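Local coordinates for protein chitin elicitor receptor kinase 1 (Arabidopsis thaliana, PDB 4EBY) that is a plant immune receptor kinase activated when chitin, probably bound through LysM modules of its ectodomain, induces dimerisation, at residues Y12-G17 against D53-G58; G72-H77 against L126-C131; S161-D166 against Y185-D190; S29-Y34 against L62-C67. All blocks are in the same frame, centred on the assembly; numbering follows the deposited sequence.

Contact 1 of 4, residues Y12-G17 against D53-G58; sequences YYLENG and DRIQMG. With NAG (2-acetamido-2-deoxy-beta-D-glucopyranose), chain F; NAG (2-acetamido-2-deoxy-beta-D-glucopyranose), chain C.
Leu14 and Met57 mark the crossing of the two backbones, with CA atoms 4.9 Å apart, where the chain leaving strand 8-13 passes the loop that leads into strand 60-70. The touching parts run 119° apart, so they meet at one place instead of pairing along their length. A backbone hydrogen bond fixes that place, from Gly58 N to Leu14 O at 2.9 Å. Leu14 is the buried side chain here. Its CD1 lies 3.6 Å from Ile55 CD1, the two side chains crossing at about a right angle, and the same methyl rests 3.3 Å from Gln56 O. Met57 bends at both chi2 (-56°) and chi3. The first bend swings SD to within 3.4 Å of Gly17 N, a weak N-H...S hydrogen bond, and the second lays CE against Leu14 CB at 3.9 Å. The Tyr13 ring spans protein and carbohydrate: CE1 is 3.5 Å from Gly58 O, CD2 is near O7 of the chain C sugar, and Arg149 makes a cation-pi contact. The CB atoms of Glu15 and Asn16 point away from the loop; a 1.4 Å covalent bond joins Asn16 ND2 to C1 of the chain F N-acetylglucosamine, the linkage of an N-glycan. One firm backbone bond, an apolar leucine and a weakly held sulfur thus join loop to strand end, beside a glycan pocket to which Tyr13 and Glu15 belong.

Contact 2 of 4, residues G72-H77 against L126-C131; sequences GDFLGH and LVNCSC. With NAG (2-acetamido-2-deoxy-beta-D-glucopyranose), chain D.
Phe74 and Leu126 reach toward each other tip to tip, Leu126 CD2 lying at the edge of the ring 3.8 Å from Phe74 CE1. One face of that ring is taken by sugar: C5 of the N-acetylglucosamine of chain D sits over the centre, 3.8 Å above the plane. The sugar is bonded covalently to ND2 of Asn128, a residue whose amide plane is turned 69° from the ring and whose OD1 approaches Phe74 CE1 to 3.4 Å. Phe74 CG lies between its backbone N and carbonyl carbon (chi1 64°), which starts the ring toward Asn128. Beneath this cluster Gly76 faces Asn128 in an antiparallel non-hydrogen-bonded pair; with no side chain, Gly76 leaves room for the amide and for Leu126 CD1. Next along, His77 and Val127 exchange two backbone bonds, His77 N to Val127 O at 2.8 Å and Val127 N to His77 O at 3.0 Å. At the other end Cys129 N donates to Leu75 O at 3.1 Å, and Leu75 CD1 packs on Cys131 SG (3.6 Å). Disulfides link Cys129 to Cys67 of strand 60-70 and Cys131 to Cys5 near the N-terminus. Backbone bonds therefore join edge strand 122-128 to strand 74-82, with a CH-pi contact laying the sugar against Phe74.

Contact 3 of 4, residues S161-D166 against Y185-D190; sequences SGVSAD and YVPGRD
Val163 and Pro187 carry the apolar part of this contact, their side chains crossing obliquely. Val163 has CG1 anti to its backbone N (chi1 176°), which leaves CG2 beside that N and directed at the proline ring, 3.8 Å from Pro187 CB and equally close to its CG. Val186, with its own CG1 anti to N, offers that methyl to Ser161 CB at 3.6 Å. Ser161 meets it through CB, while the hydroxyl is engaged in its own chain. OG sits between the backbone N and the carbonyl carbon (chi1 69°), where it accepts from Val163 N at 3.1 Å in an ST turn and also bonds to Ile157 O. The turn lies at the C-terminal end of helix 154-161; Gly162, the first residue past it, has positive phi.

Arg189 approaches differently: stretched from CG to NE, it brings its guanidinium to the end of helix 154-161, its edge near Gly162 CA. The direct bond from NH2 to Ser161 O is weak and long, 3.5 Å, and water does the firmer work. One water lies in the plane at the guanidinium edge, accepts from Arg189 NE at 2.8 Å and donates to Ser161 O at 2.7 Å; a second links NH2 to Gly162 O. NH1 turns instead to Gly193 O. Leu168 touches Val163, Val186 and Pro187, so the patch is shared with helix 165-171, which Ser164 N-caps. This is the closing of a LysM beta-alpha-alpha-beta unit, the connection between helices 154-161 and 165-171 packing on strand 183-187.

Contact 4 of 4, residues S29-Y34 against L62-C67; sequences SSIAPY and LVPFPC. With NAG (2-acetamido-2-deoxy-beta-D-glucopyranose), chain B.
Phe65, whose CA lies 4.2 Å from Ser29 OG, has its CB pointing away from loop 29-34; at the ring's edge, in plane, lies Val63 O, and the Phe79 ring meets it with planes about 50° apart. On the loop side, Tyr34 has its ring edge near C8 of the N-acetylglucosamine of chain B. Strand 8-13, helices 20-26 and 40-43 with the loop between them, then antiparallel strand 60-70 are consistent with the beta-alpha-alpha-beta fold of a first LysM module. Between loop and strand the work falls to Ile31, set between two prolines. Its CG2 touches Pro64 CB at 3.6 Å. CG1 is anti to the carbonyl carbon (chi1 -80°), and chi2 of 171° extends CD1 to Pro66, 3.4 Å from Pro66 N and 3.7 Å from Pro66 CG; the Ile31 and Pro66 side chains slide past each other in opposite directions. Ala32 CB adds a looser touch on Pro64 O. Ser29 lays OG beside Pro66 CD at 3.4 Å, and that oxygen is met by two backbone N-H groups, of Ile31 and Ala32, in weak bonds. No hydrogen bond joins the segments directly; a water bridges them, 2.6 Å from Ser29 OG and donating to Pro64 O at 2.8 Å.

Contacts 2 and 4 are buried, contact 3 partly so, and contact 1 lies at the surface, about 26 Å from contact 2 between centres and on the opposite side of the chain's centre. All four reach one mixed sheet. Contacts 1 and 4 draw on neighbouring strands, 8-13 and 60-70, and contact 4 joins contact 2 through the Cys67-Cys129 disulfide and through His77 resting on Phe65 and Pro66. Tyr185 of the 185-190 segment packs on Asn128, Cys129 and Ser130 of contact 2. Only contact 2 is strand pairing; contact 1 rests on one strong backbone bond and a sulfur, while contacts 3 and 4 combine apolar patches with bridging water.

Contact 1 of 4, residues Y12-G17 against D53-G58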
# COMPACT_ATOMS: atom_id res chain seq x y z
N TYR A 12 -1.01 5.39 1.09
CA TYR A 12 -2.43 5.63 1.31
C TYR A 12 -2.76 7.11 1.12
O TYR A 12 -2.42 7.95 1.96
CB TYR A 12 -2.77 5.17 2.74
CG TYR A 12 -4.24 5.02 3.06
CD1 TYR A 12 -4.78 3.77 3.34
CD2 TYR A 12 -5.08 6.13 3.09
CE1 TYR A 12 -6.14 3.63 3.66
CE2 TYR A 12 -6.42 6.00 3.38
CZ TYR A 12 -6.95 4.76 3.65
OH TYR A 12 -8.29 4.67 3.97
N TYR A 13 -3.45 7.45 0.04
CA TYR A 13 -3.79 8.83 -0.26
C TYR A 13 -4.97 9.31 0.59
O TYR A 13 -5.93 8.57 0.80
CB TYR A 13 -4.14 8.96 -1.75
CG TYR A 13 -4.55 10.35 -2.15
CD1 TYR A 13 -3.60 11.31 -2.43
CD2 TYR A 13 -5.90 10.69 -2.25
CE1 TYR A 13 -3.97 12.61 -2.79
CE2 TYR A 13 -6.28 11.99 -2.63
CZ TYR A 13 -5.31 12.93 -2.89
OH TYR A 13 -5.68 14.22 -3.27
N LEU A 14 -4.88 10.55 1.08
CA LEU A 14 -5.87 11.07 2.01
C LEU A 14 -6.93 11.94 1.35
O LEU A 14 -6.63 12.99 0.78
CB LEU A 14 -5.15 11.90 3.08
CG LEU A 14 -4.15 11.14 3.94
CD1 LEU A 14 -3.53 12.12 4.96
CD2 LEU A 14 -4.85 10.01 4.68
N GLU A 15 -8.18 11.48 1.41
CA GLU A 15 -9.29 12.34 1.03
C GLU A 15 -10.55 11.99 1.83
O GLU A 15 -10.66 10.92 2.41
CB GLU A 15 -9.55 12.28 -0.46
CG GLU A 15 -10.07 10.96 -0.91
CD GLU A 15 -10.24 10.87 -2.44
OE1 GLU A 15 -10.42 9.74 -2.91
OE2 GLU A 15 -10.20 11.91 -3.15
N ASN A 16 -11.49 12.94 1.85
CA ASN A 16 -12.79 12.77 2.49
C ASN A 16 -12.66 12.51 3.98
O ASN A 16 -13.56 11.92 4.57
CB ASN A 16 -13.61 11.64 1.84
CG ASN A 16 -14.22 12.03 0.51
OD1 ASN A 16 -14.14 13.17 0.08
ND2 ASN A 16 -14.84 11.04 -0.16
N GLY A 17 -11.55 12.93 4.57
CA GLY A 17 -11.51 13.03 6.03
C GLY A 17 -10.75 11.97 6.82
O GLY A 17 -10.69 12.05 8.05
N ASP A 53 -2.59 13.64 15.05
CA ASP A 53 -4.02 13.83 15.32
C ASP A 53 -4.74 14.78 14.37
O ASP A 53 -5.95 14.95 14.46
CB ASP A 53 -4.22 14.27 16.76
CG ASP A 53 -3.80 13.20 17.75
OD1 ASP A 53 -4.18 12.02 17.54
OD2 ASP A 53 -3.07 13.53 18.70
N ARG A 54 -3.99 15.38 13.46
CA ARG A 54 -4.54 16.29 12.45
C ARG A 54 -3.78 16.15 11.14
O ARG A 54 -2.95 17.00 10.81
CB ARG A 54 -4.50 17.74 12.96
CG ARG A 54 -5.37 17.93 14.19
CD ARG A 54 -5.62 19.38 14.58
NE ARG A 54 -6.62 19.38 15.64
CZ ARG A 54 -7.84 19.90 15.54
NH1 ARG A 54 -8.22 20.50 14.42
NH2 ARG A 54 -8.68 19.83 16.57
N ILE A 55 -4.05 15.09 10.39
CA ILE A 55 -3.30 14.85 9.16
C ILE A 55 -3.92 15.58 7.97
O ILE A 55 -5.10 15.95 7.99
CB ILE A 55 -3.09 13.34 8.88
CG1 ILE A 55 -4.43 12.59 8.74
CG2 ILE A 55 -2.27 12.71 9.99
CD1 ILE A 55 -4.25 11.10 8.38
N GLN A 56 -3.12 15.80 6.94
CA GLN A 56 -3.43 16.74 5.87
C GLN A 56 -4.01 16.06 4.64
O GLN A 56 -3.34 15.27 3.99
CB GLN A 56 -2.15 17.47 5.46
CG GLN A 56 -2.35 18.62 4.49
CD GLN A 56 -2.46 19.95 5.20
OE1 GLN A 56 -2.32 20.03 6.43
NE2 GLN A 56 -2.71 21.01 4.44
N MET A 57 -5.25 16.41 4.29
CA MET A 57 -5.84 15.85 3.07
C MET A 57 -4.97 16.20 1.86
O MET A 57 -4.37 17.27 1.81
CB MET A 57 -7.26 16.39 2.85
CG MET A 57 -8.26 15.98 3.92
SD MET A 57 -8.42 14.19 4.16
CE MET A 57 -7.31 13.93 5.54
N GLY A 58 -4.89 15.28 0.90
CA GLY A 58 -4.14 15.52 -0.32
C GLY A 58 -2.72 15.01 -0.25
O GLY A 58 -1.98 15.06 -1.24
C1 NAG F . -15.41 11.40 -1.43
C2 NAG F . -15.36 10.08 -2.21
C3 NAG F . -16.05 10.19 -3.57
C4 NAG F . -17.42 10.81 -3.42
C5 NAG F . -17.40 12.05 -2.52
C6 NAG F . -18.81 12.57 -2.27
C7 NAG F . -13.67 8.39 -1.99
C8 NAG F . -12.20 8.08 -1.79
N2 NAG F . -14.00 9.61 -2.39
O3 NAG F . -16.16 8.90 -4.15
O4 NAG F . -17.91 11.18 -4.69
O5 NAG F . -16.77 11.76 -1.29
O6 NAG F . -19.58 11.54 -1.67
O7 NAG F . -14.51 7.52 -1.77
C1 NAG C . -9.44 5.37 -6.01
C2 NAG C . -9.35 6.80 -5.45
C3 NAG C . -10.61 7.60 -5.79
C4 NAG C . -11.01 7.47 -7.26
C5 NAG C . -10.94 6.02 -7.71
C6 NAG C . -11.20 5.87 -9.21
C7 NAG C . -8.25 7.41 -3.34
C8 NAG C . -8.29 7.38 -1.83
N2 NAG C . -9.20 6.74 -4.01
O3 NAG C . -10.45 8.97 -5.45
O4 NAG C . -12.34 7.93 -7.41
O5 NAG C . -9.66 5.48 -7.41
O6 NAG C . -10.21 6.58 -9.92
O7 NAG C . -7.34 8.02 -3.92

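Contact 2 of 4, residues G72-H77 against L126-C131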
# COMPACT_ATOMS: atom_id res chain seq x y z
N GLY A 72 -0.25 -19.07 -5.88
CA GLY A 72 -0.23 -18.51 -7.21
C GLY A 72 1.12 -17.87 -7.46
O GLY A 72 1.37 -17.29 -8.52
N ASP A 73 1.98 -17.94 -6.44
CA ASP A 73 3.37 -17.49 -6.53
C ASP A 73 3.54 -16.01 -6.86
O ASP A 73 4.22 -15.65 -7.80
CB ASP A 73 4.16 -18.38 -7.49
CG ASP A 73 4.23 -19.82 -7.01
OD1 ASP A 73 4.35 -20.73 -7.86
OD2 ASP A 73 4.16 -20.04 -5.78
N PHE A 74 2.90 -15.16 -6.05
CA PHE A 74 3.11 -13.73 -6.15
C PHE A 74 3.16 -13.20 -4.72
O PHE A 74 2.80 -13.90 -3.78
CB PHE A 74 1.99 -13.05 -6.95
CG PHE A 74 0.62 -13.15 -6.30
CD1 PHE A 74 0.21 -12.20 -5.39
CD2 PHE A 74 -0.24 -14.19 -6.60
CE1 PHE A 74 -1.03 -12.28 -4.77
CE2 PHE A 74 -1.48 -14.28 -5.99
CZ PHE A 74 -1.87 -13.32 -5.06
N LEU A 75 3.63 -11.96 -4.57
CA LEU A 75 3.82 -11.37 -3.25
C LEU A 75 2.67 -10.46 -2.85
O LEU A 75 2.20 -9.63 -3.63
CB LEU A 75 5.11 -10.55 -3.24
CG LEU A 75 6.40 -11.36 -3.43
CD1 LEU A 75 7.54 -10.40 -3.66
CD2 LEU A 75 6.64 -12.22 -2.20
N GLY A 76 2.25 -10.60 -1.61
CA GLY A 76 1.20 -9.74 -1.09
C GLY A 76 0.92 -9.96 0.38
O GLY A 76 1.64 -10.70 1.07
N HIS A 77 -0.11 -9.29 0.87
CA HIS A 77 -0.52 -9.49 2.25
C HIS A 77 -2.04 -9.49 2.38
O HIS A 77 -2.69 -8.66 1.75
CB HIS A 77 0.05 -8.38 3.12
CG HIS A 77 -0.29 -8.54 4.57
ND1 HIS A 77 0.22 -9.57 5.33
CD2 HIS A 77 -1.12 -7.84 5.37
CE1 HIS A 77 -0.26 -9.47 6.56
NE2 HIS A 77 -1.10 -8.45 6.60
N LEU A 126 -6.69 -8.30 0.01
CA LEU A 126 -5.35 -8.51 -0.53
C LEU A 126 -4.73 -7.22 -1.06
O LEU A 126 -5.31 -6.51 -1.88
CB LEU A 126 -5.42 -9.55 -1.67
CG LEU A 126 -4.09 -9.78 -2.37
CD1 LEU A 126 -3.09 -10.35 -1.38
CD2 LEU A 126 -4.30 -10.74 -3.57
N VAL A 127 -3.52 -6.93 -0.58
CA VAL A 127 -2.75 -5.83 -1.14
C VAL A 127 -1.42 -6.43 -1.58
O VAL A 127 -0.73 -7.10 -0.79
CB VAL A 127 -2.51 -4.75 -0.06
CG1 VAL A 127 -1.56 -3.69 -0.57
CG2 VAL A 127 -3.85 -4.10 0.39
N ASN A 128 -1.04 -6.19 -2.83
CA ASN A 128 0.18 -6.80 -3.35
C ASN A 128 1.41 -5.98 -2.99
O ASN A 128 1.30 -4.82 -2.56
CB ASN A 128 0.06 -6.94 -4.86
CG ASN A 128 -0.91 -8.03 -5.25
OD1 ASN A 128 -1.20 -8.93 -4.45
ND2 ASN A 128 -1.39 -7.97 -6.50
N CYS A 129 2.58 -6.59 -3.15
CA CYS A 129 3.82 -5.89 -2.82
C CYS A 129 4.93 -6.44 -3.69
O CYS A 129 4.73 -7.39 -4.43
CB CYS A 129 4.17 -6.08 -1.34
SG CYS A 129 4.15 -7.81 -0.73
N SER A 130 6.11 -5.82 -3.57
CA SER A 130 7.30 -6.28 -4.27
C SER A 130 8.48 -6.28 -3.31
O SER A 130 8.55 -5.44 -2.42
CB SER A 130 7.63 -5.32 -5.41
OG SER A 130 8.82 -5.75 -6.09
N CYS A 131 9.41 -7.22 -3.53
CA CYS A 131 10.69 -7.27 -2.83
C CYS A 131 11.84 -6.84 -3.74
O CYS A 131 13.00 -6.90 -3.33
CB CYS A 131 10.96 -8.66 -2.26
SG CYS A 131 9.70 -9.15 -1.03
C1 NAG D . -2.11 -9.13 -7.00
C2 NAG D . -3.37 -8.59 -7.68
C3 NAG D . -4.16 -9.70 -8.38
C4 NAG D . -3.27 -10.60 -9.20
C5 NAG D . -2.01 -10.99 -8.42
C6 NAG D . -1.05 -11.82 -9.27
C7 NAG D . -4.44 -6.76 -6.47
C8 NAG D . -5.46 -6.41 -5.40
N2 NAG D . -4.27 -8.05 -6.68
O3 NAG D . -5.17 -9.15 -9.20
O4 NAG D . -4.01 -11.77 -9.51
O5 NAG D . -1.34 -9.83 -7.96
O6 NAG D . -0.64 -11.11 -10.42
O7 NAG D . -3.80 -5.90 -7.07

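Contact 3 of 4, residues S161-D166 against Y185-D190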
# COMPACT_ATOMS: atom_id res chain seq x y z
N SER A 161 10.43 10.35 -5.49
CA SER A 161 10.98 9.13 -4.90
C SER A 161 12.50 9.18 -4.80
O SER A 161 13.10 8.51 -3.96
CB SER A 161 10.58 7.91 -5.73
OG SER A 161 11.23 7.94 -6.99
N GLY A 162 13.13 9.97 -5.67
CA GLY A 162 14.58 10.02 -5.72
C GLY A 162 15.17 8.83 -6.45
O GLY A 162 16.35 8.50 -6.30
N VAL A 163 14.32 8.17 -7.25
CA VAL A 163 14.73 7.03 -8.06
C VAL A 163 14.62 7.43 -9.53
O VAL A 163 13.68 8.13 -9.91
CB VAL A 163 13.81 5.80 -7.79
CG1 VAL A 163 14.17 4.63 -8.70
CG2 VAL A 163 13.92 5.36 -6.34
N SER A 164 15.57 7.01 -10.35
CA SER A 164 15.56 7.39 -11.76
C SER A 164 14.33 6.85 -12.48
O SER A 164 13.82 5.79 -12.14
CB SER A 164 16.84 6.94 -12.48
OG SER A 164 16.76 5.59 -12.89
N ALA A 165 13.86 7.60 -13.47
CA ALA A 165 12.71 7.18 -14.28
C ALA A 165 12.92 5.84 -14.98
O ALA A 165 11.98 5.05 -15.09
CB ALA A 165 12.35 8.26 -15.29
N ASP A 166 14.12 5.58 -15.48
CA ASP A 166 14.38 4.31 -16.17
C ASP A 166 14.27 3.13 -15.22
O ASP A 166 13.73 2.09 -15.58
CB ASP A 166 15.74 4.31 -16.89
CG ASP A 166 16.05 2.97 -17.56
OD1 ASP A 166 15.33 2.61 -18.52
OD2 ASP A 166 17.00 2.28 -17.13
N TYR A 185 5.12 -0.15 -8.34
CA TYR A 185 6.01 -0.40 -7.21
C TYR A 185 7.19 0.56 -7.29
O TYR A 185 7.88 0.63 -8.31
CB TYR A 185 6.50 -1.85 -7.25
CG TYR A 185 5.38 -2.86 -7.18
CD1 TYR A 185 4.64 -3.01 -6.02
CD2 TYR A 185 5.07 -3.66 -8.27
CE1 TYR A 185 3.62 -3.93 -5.95
CE2 TYR A 185 4.06 -4.57 -8.21
CZ TYR A 185 3.33 -4.70 -7.04
OH TYR A 185 2.31 -5.62 -6.98
N VAL A 186 7.40 1.30 -6.20
CA VAL A 186 8.42 2.36 -6.16
C VAL A 186 9.36 2.07 -5.00
O VAL A 186 8.89 1.88 -3.88
CB VAL A 186 7.71 3.72 -5.89
CG1 VAL A 186 8.74 4.87 -5.75
CG2 VAL A 186 6.65 4.00 -6.98
N PRO A 187 10.69 2.05 -5.22
CA PRO A 187 11.59 1.82 -4.08
C PRO A 187 11.33 2.80 -2.96
O PRO A 187 11.10 3.98 -3.21
CB PRO A 187 12.98 2.09 -4.68
CG PRO A 187 12.84 1.73 -6.12
CD PRO A 187 11.43 2.18 -6.50
N GLY A 188 11.32 2.29 -1.73
CA GLY A 188 11.13 3.15 -0.57
C GLY A 188 12.32 3.16 0.36
O GLY A 188 13.22 2.33 0.27
N ARG A 189 12.30 4.13 1.27
CA ARG A 189 13.39 4.38 2.21
C ARG A 189 13.06 3.86 3.59
O ARG A 189 11.90 3.71 3.96
CB ARG A 189 13.65 5.88 2.29
CG ARG A 189 14.08 6.50 0.98
CD ARG A 189 14.11 8.02 1.08
NE ARG A 189 14.34 8.67 -0.20
CZ ARG A 189 15.54 8.95 -0.69
NH1 ARG A 189 16.63 8.62 -0.00
NH2 ARG A 189 15.67 9.57 -1.86
N ASP A 190 14.10 3.57 4.38
CA ASP A 190 13.90 3.20 5.77
C ASP A 190 13.65 4.48 6.58
O ASP A 190 13.65 5.57 6.00
CB ASP A 190 15.09 2.35 6.26
CG ASP A 190 16.38 3.16 6.44
OD1 ASP A 190 16.34 4.41 6.43
OD2 ASP A 190 17.44 2.52 6.61
O HOH W 1 11.93 8.61 -1.57
O HOH W 2 17.99 9.39 -4.12

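Contact 4 of 4, residues S29-Y34 against L62-C67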
# COMPACT_ATOMS: atom_id res chain seq x y z
N SER A 29 -1.56 -4.87 11.15
CA SER A 29 -0.80 -6.10 10.99
C SER A 29 0.17 -6.25 12.15
O SER A 29 0.23 -5.37 13.01
CB SER A 29 -0.01 -6.08 9.68
OG SER A 29 1.13 -5.22 9.81
N SER A 30 0.93 -7.33 12.16
CA SER A 30 1.95 -7.53 13.19
C SER A 30 2.99 -6.41 13.13
O SER A 30 3.58 -6.06 14.15
CB SER A 30 2.64 -8.87 12.97
OG SER A 30 1.73 -9.95 13.14
N ILE A 31 3.22 -5.88 11.93
CA ILE A 31 4.22 -4.86 11.70
C ILE A 31 3.75 -3.44 12.12
O ILE A 31 4.57 -2.58 12.50
CB ILE A 31 4.67 -4.94 10.22
CG1 ILE A 31 5.69 -6.07 10.08
CG2 ILE A 31 5.20 -3.60 9.72
CD1 ILE A 31 6.06 -6.41 8.65
N ALA A 32 2.43 -3.22 12.10
CA ALA A 32 1.86 -1.94 12.52
C ALA A 32 0.63 -2.24 13.36
O ALA A 32 -0.51 -2.08 12.89
CB ALA A 32 1.47 -1.10 11.32
N PRO A 33 0.86 -2.72 14.58
CA PRO A 33 -0.28 -3.18 15.37
C PRO A 33 -1.10 -2.02 15.90
O PRO A 33 -0.59 -1.10 16.56
CB PRO A 33 0.37 -4.02 16.47
CG PRO A 33 1.80 -3.56 16.53
CD PRO A 33 2.16 -2.98 15.23
N TYR A 34 -2.39 -2.05 15.61
CA TYR A 34 -3.29 -0.98 15.98
C TYR A 34 -3.65 -1.06 17.46
O TYR A 34 -4.26 -2.03 17.91
CB TYR A 34 -4.56 -1.11 15.12
CG TYR A 34 -5.61 -0.04 15.39
CD1 TYR A 34 -5.28 1.30 15.38
CD2 TYR A 34 -6.93 -0.40 15.61
CE1 TYR A 34 -6.25 2.29 15.61
CE2 TYR A 34 -7.90 0.57 15.83
CZ TYR A 34 -7.55 1.91 15.83
OH TYR A 34 -8.51 2.88 16.07
N LEU A 62 2.54 6.62 4.31
CA LEU A 62 3.21 5.34 4.07
C LEU A 62 3.00 4.40 5.26
O LEU A 62 3.26 4.78 6.39
CB LEU A 62 4.71 5.55 3.85
CG LEU A 62 5.06 6.22 2.53
CD1 LEU A 62 6.53 6.61 2.53
CD2 LEU A 62 4.74 5.28 1.37
N VAL A 63 2.55 3.18 4.99
CA VAL A 63 2.28 2.25 6.08
C VAL A 63 3.08 0.96 5.88
O VAL A 63 2.90 0.27 4.87
CB VAL A 63 0.76 1.89 6.14
CG1 VAL A 63 0.43 0.95 7.31
CG2 VAL A 63 -0.09 3.16 6.23
N PRO A 64 3.93 0.59 6.85
CA PRO A 64 4.65 -0.68 6.68
C PRO A 64 3.74 -1.89 6.87
O PRO A 64 2.83 -1.84 7.72
CB PRO A 64 5.71 -0.63 7.78
CG PRO A 64 5.00 0.16 8.90
CD PRO A 64 4.19 1.22 8.18
N PHE A 65 3.96 -2.94 6.09
CA PHE A 65 3.19 -4.18 6.25
C PHE A 65 4.01 -5.40 5.80
O PHE A 65 5.02 -5.24 5.11
CB PHE A 65 1.84 -4.09 5.51
CG PHE A 65 1.95 -4.06 3.99
CD1 PHE A 65 1.68 -5.22 3.26
CD2 PHE A 65 2.25 -2.89 3.31
CE1 PHE A 65 1.74 -5.21 1.86
CE2 PHE A 65 2.32 -2.88 1.89
CZ PHE A 65 2.05 -4.04 1.17
N PRO A 66 3.62 -6.61 6.24
CA PRO A 66 4.42 -7.79 5.86
C PRO A 66 4.22 -8.12 4.39
O PRO A 66 3.13 -7.94 3.85
CB PRO A 66 3.81 -8.93 6.70
CG PRO A 66 3.01 -8.23 7.80
CD PRO A 66 2.53 -6.95 7.18
N CYS A 67 5.26 -8.62 3.73
CA CYS A 67 5.16 -8.93 2.30
C CYS A 67 5.45 -10.42 2.15
O CYS A 67 6.59 -10.86 2.32
CB CYS A 67 6.14 -8.05 1.51
SG CYS A 67 6.09 -8.26 -0.32
C1 NAG B . -3.55 -6.81 13.94
C2 NAG B . -4.47 -7.37 15.04
C3 NAG B . -3.70 -8.42 15.85
C4 NAG B . -3.13 -9.49 14.92
C5 NAG B . -2.31 -8.85 13.81
C6 NAG B . -1.80 -9.91 12.85
C7 NAG B . -6.21 -5.81 15.76
C8 NAG B . -6.60 -4.62 16.58
N2 NAG B . -4.97 -6.31 15.91
O3 NAG B . -4.55 -8.95 16.84
O4 NAG B . -2.26 -10.37 15.61
O5 NAG B . -3.07 -7.87 13.11
O6 NAG B . -2.88 -10.54 12.18
O7 NAG B . -7.03 -6.28 14.99
O HOH W 3 0.48 -3.12 8.36